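Local structure of variant surface glycoprotein MITat 1.13 (Trypanosoma brucei, 6Z8H) at residues A[37-51]-A[175-189]. The protein probably forms the parasite's surface coat as one of many antigenically distinct variants, whose serial expression lets the trypanosome evade host immunity. Numbering follows the deposited sequence.
Sequences CKSRLLKRLDLYTSK and VKIGLEHEENEPEPA. With MAN (alpha-D-mannopyranose), chain C; NAG (2-acetamido-2-deoxy-beta-D-glucopyranose), chain F.
Glu-182 meets Arg-44 and Tyr-48 where the irregular loop 175-189 lies against the first long helix, 34-75, of the elongated helical core of this A-type variant surface glycoprotein. Arg-44 grips the carboxylate side-on with two nitrogens: NE gives a 2.8 Å bond to the syn lone pair of Glu-182 OE2, close to the guanidinium plane, and NH2 reaches Glu-182 OE1 at 3.1 Å from above the carboxylate plane, the two planes standing 48° apart. Tyr-48 OH donates to the anti lone pair of the same Glu-182 OE1 at 2.6 Å; three bonds spread over both oxygens thus hold the carboxylate in its rotation, two of them on OE1. Over one face of the Arg-44 guanidinium sits CG of Glu-185, whose chain bends at chi2 (65°) and sends OE2 on to Arg-40 NH1, a 2.9 Å salt bridge in which NH1 approaches nearly along the C-O bond of OE2. The Arg-40 group carries Val-175 CG1 over a face, and its NE pairs with Glu-172.

Apolar contacts flank these charges. Leu-47 CD1 rests 3.6 Å from Ile-177 CG2 and against the backbone of Gly-178, while the other branch of the isoleucine, CD1, packs on Arg-40 CG. Leu-179 CD2 makes a CH-pi contact over the Tyr-48 ring, 4.0 Å from its centroid. Farther along, Pro-188 CG touches Leu-41 CD1, and the pyrrolidine also packs on Tyr-123 of helix 78-129, so this end of the loop touches both long helices.

In the second shell, Arg-272 hydrogen-bonds to Tyr-48 OH through NH1 and forms a salt bridge with Glu-183 OE2 through NE, and His-265 ND1 bonds to Arg-44 NH1, tying helix 260-273 to both segments. At the far end Cys-37, in a disulfide with Cys-31, sets SG 4.0 Å from Ala-189 CB.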
ATOM      1  N   CYS A  37       7.037  18.012  -7.941  1.00 33.26           N
ATOM      2  CA  CYS A  37       6.457  16.860  -8.614  1.00 33.93           C
ATOM      3  C   CYS A  37       6.147  15.751  -7.615  1.00 32.43           C
ATOM      4  O   CYS A  37       5.066  15.148  -7.653  1.00 33.68           O
ATOM      5  CB  CYS A  37       7.378  16.307  -9.692  1.00 36.57           C
ATOM      6  SG  CYS A  37       7.566  17.365 -11.136  1.00 40.51           S
ATOM      7  N   LYS A  38       7.051  15.517  -6.666  1.00 30.78           N
ATOM      8  CA  LYS A  38       6.841  14.460  -5.689  1.00 30.52           C
ATOM      9  C   LYS A  38       5.690  14.824  -4.780  1.00 31.13           C
ATOM     10  O   LYS A  38       4.822  13.987  -4.515  1.00 31.43           O
ATOM     11  CB  LYS A  38       8.114  14.240  -4.870  1.00 30.39           C
ATOM     12  CG  LYS A  38       7.984  13.186  -3.769  1.00 29.77           C
ATOM     13  CD  LYS A  38       9.292  13.028  -2.971  1.00 29.32           C
ATOM     14  CE  LYS A  38       9.033  12.129  -1.765  1.00 29.56           C
ATOM     15  NZ  LYS A  38      10.209  12.008  -0.914  1.00 29.69           N
ATOM     16  N   SER A  39       5.658  16.060  -4.280  1.00 31.48           N
ATOM     17  CA  SER A  39       4.578  16.498  -3.404  1.00 32.84           C
ATOM     18  C   SER A  39       3.233  16.399  -4.103  1.00 33.07           C
ATOM     19  O   SER A  39       2.259  15.890  -3.527  1.00 33.29           O
ATOM     20  CB  SER A  39       4.822  17.926  -2.922  1.00 34.36           C
ATOM     21  OG  SER A  39       3.709  18.364  -2.166  1.00 36.44           O
ATOM     22  N   ARG A  40       3.157  16.818  -5.363  1.00 32.85           N
ATOM     23  CA  ARG A  40       1.868  16.821  -6.039  1.00 32.30           C
ATOM     24  C   ARG A  40       1.401  15.396  -6.285  1.00 32.04           C
ATOM     25  O   ARG A  40       0.217  15.082  -6.110  1.00 33.27           O
ATOM     26  CB  ARG A  40       1.935  17.604  -7.355  1.00 34.61           C
ATOM     27  CG  ARG A  40       0.539  17.818  -7.930  1.00 34.74           C
ATOM     28  CD  ARG A  40       0.528  18.354  -9.363  1.00 35.53           C
ATOM     29  NE  ARG A  40       1.262  19.604  -9.524  1.00 36.60           N
ATOM     30  CZ  ARG A  40       1.193  20.379 -10.600  1.00 37.27           C
ATOM     31  NH1 ARG A  40       0.443  20.039 -11.631  1.00 38.01           N
ATOM     32  NH2 ARG A  40       1.929  21.475 -10.656  1.00 36.60           N
ATOM     33  N   LEU A  41       2.310  14.514  -6.677  1.00 31.79           N
ATOM     34  CA  LEU A  41       1.925  13.140  -6.981  1.00 32.09           C
ATOM     35  C   LEU A  41       1.452  12.403  -5.727  1.00 31.99           C
ATOM     36  O   LEU A  41       0.465  11.636  -5.765  1.00 32.56           O
ATOM     37  CB  LEU A  41       3.099  12.408  -7.623  1.00 31.59           C
ATOM     38  CG  LEU A  41       2.804  11.061  -8.292  1.00 33.81           C
ATOM     39  CD1 LEU A  41       1.666  11.206  -9.316  1.00 33.92           C
ATOM     40  CD2 LEU A  41       4.053  10.441  -8.922  1.00 34.99           C
ATOM     41  N   LEU A  42       2.109  12.653  -4.590  1.00 31.83           N
ATOM     42  CA  LEU A  42       1.669  12.057  -3.335  1.00 30.48           C
ATOM     43  C   LEU A  42       0.364  12.682  -2.858  1.00 29.90           C
ATOM     44  O   LEU A  42      -0.467  11.991  -2.258  1.00 30.09           O
ATOM     45  CB  LEU A  42       2.745  12.225  -2.271  1.00 30.03           C
ATOM     46  CG  LEU A  42       3.989  11.382  -2.447  1.00 29.87           C
ATOM     47  CD1 LEU A  42       5.054  11.786  -1.429  1.00 30.41           C
ATOM     48  CD2 LEU A  42       3.687   9.904  -2.274  1.00 30.22           C
ATOM     49  N   LYS A  43       0.138  13.971  -3.132  1.00 30.00           N
ATOM     50  CA  LYS A  43      -1.150  14.584  -2.809  1.00 30.29           C
ATOM     51  C   LYS A  43      -2.273  14.005  -3.660  1.00 30.83           C
ATOM     52  O   LYS A  43      -3.391  13.803  -3.170  1.00 31.93           O
ATOM     53  CB  LYS A  43      -1.066  16.102  -3.007  1.00 33.98           C
ATOM     54  CG  LYS A  43      -0.568  16.849  -1.776  1.00 36.86           C
ATOM     55  CD  LYS A  43      -0.458  18.354  -2.001  1.00 39.68           C
ATOM     56  CE  LYS A  43       0.592  18.936  -1.067  1.00 42.53           C
ATOM     57  NZ  LYS A  43       0.413  20.397  -0.784  1.00 43.96           N
ATOM     58  N   ARG A  44      -2.007  13.739  -4.938  1.00 30.83           N
ATOM     59  CA  ARG A  44      -2.998  13.090  -5.783  1.00 31.22           C
ATOM     60  C   ARG A  44      -3.270  11.664  -5.316  1.00 31.32           C
ATOM     61  O   ARG A  44      -4.430  11.213  -5.286  1.00 34.00           O
ATOM     62  CB  ARG A  44      -2.531  13.094  -7.224  1.00 31.58           C
ATOM     63  CG  ARG A  44      -2.441  14.476  -7.853  1.00 30.90           C
ATOM     64  CD  ARG A  44      -1.936  14.348  -9.263  1.00 32.34           C
ATOM     65  NE  ARG A  44      -2.874  13.621 -10.113  1.00 32.89           N
ATOM     66  CZ  ARG A  44      -2.523  12.962 -11.215  1.00 31.59           C
ATOM     67  NH1 ARG A  44      -1.246  12.924 -11.600  1.00 33.03           N
ATOM     68  NH2 ARG A  44      -3.428  12.346 -11.952  1.00 32.99           N
ATOM     69  N   LEU A  45      -2.228  10.936  -4.938  1.00 30.84           N
ATOM     70  CA  LEU A  45      -2.433   9.603  -4.387  1.00 31.04           C
ATOM     71  C   LEU A  45      -3.325   9.659  -3.155  1.00 31.05           C
ATOM     72  O   LEU A  45      -4.217   8.808  -2.974  1.00 31.89           O
ATOM     73  CB  LEU A  45      -1.095   8.998  -3.996  1.00 29.59           C
ATOM     74  CG  LEU A  45      -1.169   7.593  -3.375  1.00 29.62           C
ATOM     75  CD1 LEU A  45      -1.827   6.615  -4.346  1.00 30.82           C
ATOM     76  CD2 LEU A  45       0.189   7.106  -2.974  1.00 30.41           C
ATOM     77  N   ASP A  46      -3.065  10.613  -2.267  1.00 32.15           N
ATOM     78  CA  ASP A  46      -3.830  10.751  -1.037  1.00 34.49           C
ATOM     79  C   ASP A  46      -5.320  10.955  -1.300  1.00 33.42           C
ATOM     80  O   ASP A  46      -6.152  10.513  -0.487  1.00 34.73           O
ATOM     81  CB  ASP A  46      -3.286  11.904  -0.194  1.00 37.81           C
ATOM     82  CG  ASP A  46      -3.847  11.898   1.223  1.00 43.58           C
ATOM     83  OD1 ASP A  46      -3.425  11.041   2.032  1.00 45.18           O
ATOM     84  OD2 ASP A  46      -4.750  12.719   1.521  1.00 47.05           O
ATOM     85  N   LEU A  47      -5.698  11.544  -2.443  1.00 32.91           N
ATOM     86  CA  LEU A  47      -7.125  11.666  -2.751  1.00 32.88           C
ATOM     87  C   LEU A  47      -7.790  10.289  -2.791  1.00 32.44           C
ATOM     88  O   LEU A  47      -8.932  10.104  -2.324  1.00 34.34           O
ATOM     89  CB  LEU A  47      -7.334  12.321  -4.111  1.00 32.81           C
ATOM     90  CG  LEU A  47      -6.722  13.701  -4.321  1.00 33.07           C
ATOM     91  CD1 LEU A  47      -6.968  14.131  -5.753  1.00 33.35           C
ATOM     92  CD2 LEU A  47      -7.284  14.687  -3.337  1.00 34.21           C
ATOM     93  N   TYR A  48      -7.109   9.321  -3.401  1.00 31.38           N
ATOM     94  CA  TYR A  48      -7.659   7.984  -3.561  1.00 30.76           C
ATOM     95  C   TYR A  48      -7.489   7.161  -2.301  1.00 29.96           C
ATOM     96  O   TYR A  48      -8.406   6.427  -1.919  1.00 29.55           O
ATOM     97  CB  TYR A  48      -7.008   7.278  -4.755  1.00 30.79           C
ATOM     98  CG  TYR A  48      -7.131   8.029  -6.062  1.00 31.78           C
ATOM     99  CD1 TYR A  48      -6.189   8.984  -6.417  1.00 32.74           C
ATOM    100  CD2 TYR A  48      -8.158   7.770  -6.955  1.00 32.25           C
ATOM    101  CE1 TYR A  48      -6.280   9.660  -7.598  1.00 33.29           C
ATOM    102  CE2 TYR A  48      -8.269   8.468  -8.143  1.00 32.87           C
ATOM    103  CZ  TYR A  48      -7.314   9.416  -8.463  1.00 33.73           C
ATOM    104  OH  TYR A  48      -7.372  10.123  -9.656  1.00 35.16           O
ATOM    105  N   THR A  49      -6.332   7.224  -1.645  1.00 28.14           N
ATOM    106  CA  THR A  49      -6.166   6.388  -0.455  1.00 29.23           C
ATOM    107  C   THR A  49      -6.990   6.897   0.720  1.00 29.35           C
ATOM    108  O   THR A  49      -7.450   6.093   1.543  1.00 29.17           O
ATOM    109  CB  THR A  49      -4.693   6.280  -0.059  1.00 29.04           C
ATOM    110  OG1 THR A  49      -4.170   7.590   0.209  1.00 31.29           O
ATOM    111  CG2 THR A  49      -3.888   5.645  -1.179  1.00 29.26           C
ATOM    112  N   SER A  50      -7.252   8.197   0.781  1.00 29.37           N
ATOM    113  CA  SER A  50      -8.077   8.735   1.851  1.00 30.79           C
ATOM    114  C   SER A  50      -9.512   8.277   1.684  1.00 29.48           C
ATOM    115  O   SER A  50     -10.153   7.879   2.659  1.00 27.87           O
ATOM    116  CB  SER A  50      -8.034  10.264   1.854  1.00 35.17           C
ATOM    117  OG  SER A  50      -8.506  10.768   3.097  1.00 39.62           O
ATOM    118  N   LYS A  51     -10.027   8.277   0.446  1.00 28.24           N
ATOM    119  CA  LYS A  51     -11.380   7.767   0.228  1.00 29.75           C
ATOM    120  C   LYS A  51     -11.452   6.262   0.467  1.00 28.84           C
ATOM    121  O   LYS A  51     -12.456   5.758   0.986  1.00 28.79           O
ATOM    122  CB  LYS A  51     -11.831   8.088  -1.190  1.00 30.65           C
ATOM    123  CG  LYS A  51     -12.057   9.583  -1.456  1.00 31.08           C
ATOM    124  CD  LYS A  51     -13.184  10.208  -0.615  1.00 33.71           C
ATOM    125  CE  LYS A  51     -13.402  11.681  -0.955  1.00 36.16           C
ATOM    126  NZ  LYS A  51     -14.358  12.352  -0.041  1.00 39.43           N
ATOM    127  N   VAL A 175      -1.865  25.381  -7.055  1.00 57.25           N
ATOM    128  CA  VAL A 175      -2.389  24.171  -7.677  1.00 55.65           C
ATOM    129  C   VAL A 175      -3.525  23.603  -6.826  1.00 54.24           C
ATOM    130  O   VAL A 175      -3.386  23.423  -5.613  1.00 54.03           O
ATOM    131  CB  VAL A 175      -1.281  23.125  -7.896  1.00 56.24           C
ATOM    132  CG1 VAL A 175      -1.820  21.927  -8.668  1.00 57.42           C
ATOM    133  CG2 VAL A 175      -0.105  23.743  -8.630  1.00 55.30           C
ATOM    134  N   LYS A 176      -4.657  23.325  -7.464  1.00 52.58           N
ATOM    135  CA  LYS A 176      -5.817  22.757  -6.791  1.00 52.14           C
ATOM    136  C   LYS A 176      -5.876  21.266  -7.097  1.00 50.47           C
ATOM    137  O   LYS A 176      -5.908  20.866  -8.266  1.00 51.23           O
ATOM    138  CB  LYS A 176      -7.098  23.465  -7.222  1.00 52.84           C
ATOM    139  CG  LYS A 176      -7.204  24.881  -6.644  1.00 56.37           C
ATOM    140  CD  LYS A 176      -7.661  25.880  -7.689  1.00 58.46           C
ATOM    141  CE  LYS A 176      -9.162  26.115  -7.638  1.00 59.58           C
ATOM    142  NZ  LYS A 176      -9.675  26.735  -8.896  1.00 60.90           N
ATOM    143  N   ILE A 177      -5.861  20.455  -6.047  1.00 47.11           N
ATOM    144  CA  ILE A 177      -5.810  19.005  -6.158  1.00 46.02           C
ATOM    145  C   ILE A 177      -7.134  18.452  -5.644  1.00 44.73           C
ATOM    146  O   ILE A 177      -7.523  18.716  -4.496  1.00 47.27           O
ATOM    147  CB  ILE A 177      -4.627  18.433  -5.365  1.00 45.80           C
ATOM    148  CG1 ILE A 177      -3.300  18.961  -5.912  1.00 45.99           C
ATOM    149  CG2 ILE A 177      -4.650  16.912  -5.412  1.00 45.01           C
ATOM    150  CD1 ILE A 177      -3.056  18.599  -7.369  1.00 45.69           C
ATOM    151  N   GLY A 178      -7.817  17.682  -6.487  1.00 41.50           N
ATOM    152  CA  GLY A 178      -9.089  17.089  -6.106  1.00 39.05           C
ATOM    153  C   GLY A 178      -9.578  16.137  -7.173  1.00 38.50           C
ATOM    154  O   GLY A 178      -9.199  16.240  -8.345  1.00 40.12           O
ATOM    155  N   LEU A 179     -10.480  15.232  -6.762  1.00 39.43           N
ATOM    156  CA  LEU A 179     -10.937  14.214  -7.702  1.00 40.66           C
ATOM    157  C   LEU A 179     -11.635  14.844  -8.899  1.00 43.82           C
ATOM    158  O   LEU A 179     -11.567  14.307 -10.012  1.00 43.71           O
ATOM    159  CB  LEU A 179     -11.861  13.216  -7.006  1.00 39.34           C
ATOM    160  CG  LEU A 179     -11.196  12.158  -6.127  1.00 39.82           C
ATOM    161  CD1 LEU A 179     -12.273  11.320  -5.470  1.00 39.87           C
ATOM    162  CD2 LEU A 179     -10.273  11.264  -6.904  1.00 40.19           C
ATOM    163  N   GLU A 180     -12.287  15.993  -8.698  1.00 46.61           N
ATOM    164  CA  GLU A 180     -12.939  16.678  -9.805  1.00 48.61           C
ATOM    165  C   GLU A 180     -11.934  17.233 -10.809  1.00 48.72           C
ATOM    166  O   GLU A 180     -12.299  17.462 -11.966  1.00 50.51           O
ATOM    167  CB  GLU A 180     -13.838  17.810  -9.280  1.00 50.05           C
ATOM    168  CG  GLU A 180     -13.118  18.861  -8.431  1.00 51.89           C
ATOM    169  CD  GLU A 180     -12.971  18.467  -6.962  1.00 54.07           C
ATOM    170  OE1 GLU A 180     -12.787  17.262  -6.675  1.00 53.51           O
ATOM    171  OE2 GLU A 180     -13.040  19.374  -6.098  1.00 55.44           O
ATOM    172  N   HIS A 181     -10.682  17.450 -10.407  1.00 46.92           N
ATOM    173  CA  HIS A 181      -9.679  17.993 -11.310  1.00 47.49           C
ATOM    174  C   HIS A 181      -8.837  16.914 -11.973  1.00 43.97           C
ATOM    175  O   HIS A 181      -8.001  17.232 -12.822  1.00 43.95           O
ATOM    176  CB  HIS A 181      -8.762  18.961 -10.554  1.00 50.65           C
ATOM    177  CG  HIS A 181      -9.495  20.070  -9.859  1.00 54.24           C
ATOM    178  ND1 HIS A 181     -10.244  21.010 -10.537  1.00 55.31           N
ATOM    179  CD2 HIS A 181      -9.596  20.387  -8.547  1.00 55.87           C
ATOM    180  CE1 HIS A 181     -10.770  21.859  -9.671  1.00 56.07           C
ATOM    181  NE2 HIS A 181     -10.395  21.502  -8.457  1.00 56.42           N
ATOM    182  N   GLU A 182      -9.035  15.647 -11.617  1.00 40.40           N
ATOM    183  CA  GLU A 182      -8.107  14.609 -12.043  1.00 39.61           C
ATOM    184  C   GLU A 182      -8.231  14.284 -13.526  1.00 39.86           C
ATOM    185  O   GLU A 182      -7.247  13.871 -14.148  1.00 40.89           O
ATOM    186  CB  GLU A 182      -8.355  13.332 -11.227  1.00 37.65           C
ATOM    187  CG  GLU A 182      -7.796  13.362  -9.803  1.00 38.20           C
ATOM    188  CD  GLU A 182      -6.288  13.226  -9.788  1.00 38.64           C
ATOM    189  OE1 GLU A 182      -5.782  12.107 -10.016  1.00 37.98           O
ATOM    190  OE2 GLU A 182      -5.597  14.263  -9.625  1.00 38.65           O
ATOM    191  N   GLU A 183      -9.410  14.480 -14.126  1.00 42.32           N
ATOM    192  CA  GLU A 183      -9.557  14.109 -15.531  1.00 45.46           C
ATOM    193  C   GLU A 183      -8.661  14.945 -16.439  1.00 44.99           C
ATOM    194  O   GLU A 183      -8.315  14.498 -17.538  1.00 46.32           O
ATOM    195  CB  GLU A 183     -11.012  14.221 -15.994  1.00 49.29           C
ATOM    196  CG  GLU A 183     -11.766  12.890 -15.970  1.00 54.81           C
ATOM    197  CD  GLU A 183     -10.920  11.712 -16.456  1.00 59.61           C
ATOM    198  OE1 GLU A 183     -10.577  11.676 -17.659  1.00 62.61           O
ATOM    199  OE2 GLU A 183     -10.552  10.858 -15.613  1.00 59.93           O
ATOM    200  N   ASN A 184      -8.290  16.156 -16.021  1.00 44.17           N
ATOM    201  CA  ASN A 184      -7.461  17.032 -16.844  1.00 44.85           C
ATOM    202  C   ASN A 184      -6.094  17.323 -16.231  1.00 44.35           C
ATOM    203  O   ASN A 184      -5.369  18.190 -16.735  1.00 45.21           O
ATOM    204  CB  ASN A 184      -8.199  18.334 -17.159  1.00 46.59           C
ATOM    205  CG  ASN A 184      -9.117  18.200 -18.358  1.00 51.78           C
ATOM    206  OD1 ASN A 184      -8.870  17.382 -19.247  1.00 53.89           O
ATOM    207  ND2 ASN A 184     -10.172  18.997 -18.390  1.00 53.58           N
ATOM    208  N   GLU A 185      -5.711  16.602 -15.197  1.00 42.35           N
ATOM    209  CA  GLU A 185      -4.408  16.813 -14.592  1.00 40.84           C
ATOM    210  C   GLU A 185      -3.322  16.300 -15.534  1.00 40.66           C
ATOM    211  O   GLU A 185      -3.448  15.206 -16.095  1.00 41.11           O
ATOM    212  CB  GLU A 185      -4.362  16.072 -13.250  1.00 42.39           C
ATOM    213  CG  GLU A 185      -3.065  16.294 -12.472  1.00 43.47           C
ATOM    214  CD  GLU A 185      -2.885  17.739 -12.020  1.00 43.42           C
ATOM    215  OE1 GLU A 185      -3.906  18.424 -11.816  1.00 45.02           O
ATOM    216  OE2 GLU A 185      -1.724  18.170 -11.855  1.00 43.54           O
ATOM    217  N   PRO A 186      -2.273  17.073 -15.781  1.00 40.04           N
ATOM    218  CA  PRO A 186      -1.210  16.605 -16.672  1.00 39.46           C
ATOM    219  C   PRO A 186      -0.330  15.565 -15.997  1.00 37.71           C
ATOM    220  O   PRO A 186      -0.266  15.453 -14.770  1.00 36.97           O
ATOM    221  CB  PRO A 186      -0.412  17.878 -16.981  1.00 39.11           C
ATOM    222  CG  PRO A 186      -0.673  18.767 -15.775  1.00 39.00           C
ATOM    223  CD  PRO A 186      -2.083  18.468 -15.351  1.00 40.64           C
ATOM    224  N   GLU A 187       0.403  14.840 -16.840  1.00 39.65           N
ATOM    225  CA  GLU A 187       1.361  13.869 -16.353  1.00 40.22           C
ATOM    226  C   GLU A 187       2.425  14.559 -15.501  1.00 37.74           C
ATOM    227  O   GLU A 187       2.808  15.709 -15.767  1.00 37.51           O
ATOM    228  CB  GLU A 187       2.070  13.191 -17.527  1.00 44.26           C
ATOM    229  CG  GLU A 187       1.380  11.942 -18.024  1.00 48.69           C
ATOM    230  CD  GLU A 187       1.582  11.707 -19.503  1.00 51.75           C
ATOM    231  OE1 GLU A 187       0.614  11.899 -20.270  1.00 53.81           O
ATOM    232  OE2 GLU A 187       2.709  11.333 -19.893  1.00 52.96           O
ATOM    233  N   PRO A 188       2.943  13.867 -14.485  1.00 36.55           N
ATOM    234  CA  PRO A 188       4.096  14.394 -13.745  1.00 35.99           C
ATOM    235  C   PRO A 188       5.284  14.573 -14.680  1.00 36.57           C
ATOM    236  O   PRO A 188       5.488  13.781 -15.606  1.00 36.47           O
ATOM    237  CB  PRO A 188       4.372  13.310 -12.692  1.00 34.89           C
ATOM    238  CG  PRO A 188       3.076  12.551 -12.574  1.00 35.50           C
ATOM    239  CD  PRO A 188       2.523  12.553 -13.974  1.00 35.77           C
ATOM    240  N   ALA A 189       6.050  15.643 -14.443  1.00 36.06           N
ATOM    241  CA  ALA A 189       7.144  16.031 -15.327  1.00 34.71           C
ATOM    242  C   ALA A 189       8.352  15.124 -15.137  1.00 32.67           C
ATOM    243  O   ALA A 189       8.639  14.656 -14.035  1.00 33.29           O
ATOM    244  CB  ALA A 189       7.545  17.493 -15.088  1.00 35.45           C
TER
HETATM  245  C1  MAN C   2       7.845  19.271   1.886  1.00 37.44           C
HETATM  246  C2  MAN C   2       7.830  18.165   0.816  1.00 37.40           C
HETATM  247  C3  MAN C   2       8.019  18.703  -0.559  1.00 36.37           C
HETATM  248  C4  MAN C   2       7.090  19.899  -0.855  1.00 38.29           C
HETATM  249  C5  MAN C   2       7.238  20.961   0.252  1.00 39.64           C
HETATM  250  C6  MAN C   2       6.225  22.081   0.065  1.00 43.30           C
HETATM  251  O2  MAN C   2       6.544  17.556   0.749  1.00 39.54           O
HETATM  252  O3  MAN C   2       7.847  17.713  -1.547  1.00 36.24           O
HETATM  253  O4  MAN C   2       7.458  20.508  -2.108  1.00 39.06           O
HETATM  254  O5  MAN C   2       6.999  20.354   1.529  1.00 37.38           O
HETATM  255  O6  MAN C   2       5.948  22.178  -1.355  1.00 45.85           O
HETATM  256  C1  NAG F 502      12.995  14.248   2.728  1.00 30.17           C
HETATM  257  C2  NAG F 502      12.456  15.463   1.967  1.00 28.21           C
HETATM  258  C3  NAG F 502      12.759  16.698   2.776  1.00 29.33           C
HETATM  259  C4  NAG F 502      12.148  16.530   4.144  1.00 31.05           C
HETATM  260  C5  NAG F 502      12.686  15.232   4.776  1.00 31.60           C
HETATM  261  C6  NAG F 502      12.186  14.923   6.158  1.00 33.02           C
HETATM  262  C7  NAG F 502      12.316  15.171  -0.442  1.00 28.26           C
HETATM  263  C8  NAG F 502      13.028  15.215  -1.739  1.00 29.72           C
HETATM  264  N2  NAG F 502      12.939  15.522   0.615  1.00 27.21           N
HETATM  265  O3  NAG F 502      12.214  17.793   2.054  1.00 29.75           O
HETATM  266  O4  NAG F 502      12.492  17.522   5.096  1.00 31.21           O
HETATM  267  O5  NAG F 502      12.402  14.186   3.971  1.00 30.81           O
HETATM  268  O6  NAG F 502      10.770  14.883   6.168  1.00 35.33           O
HETATM  269  O7  NAG F 502      11.223  14.775  -0.386  1.00 30.31           O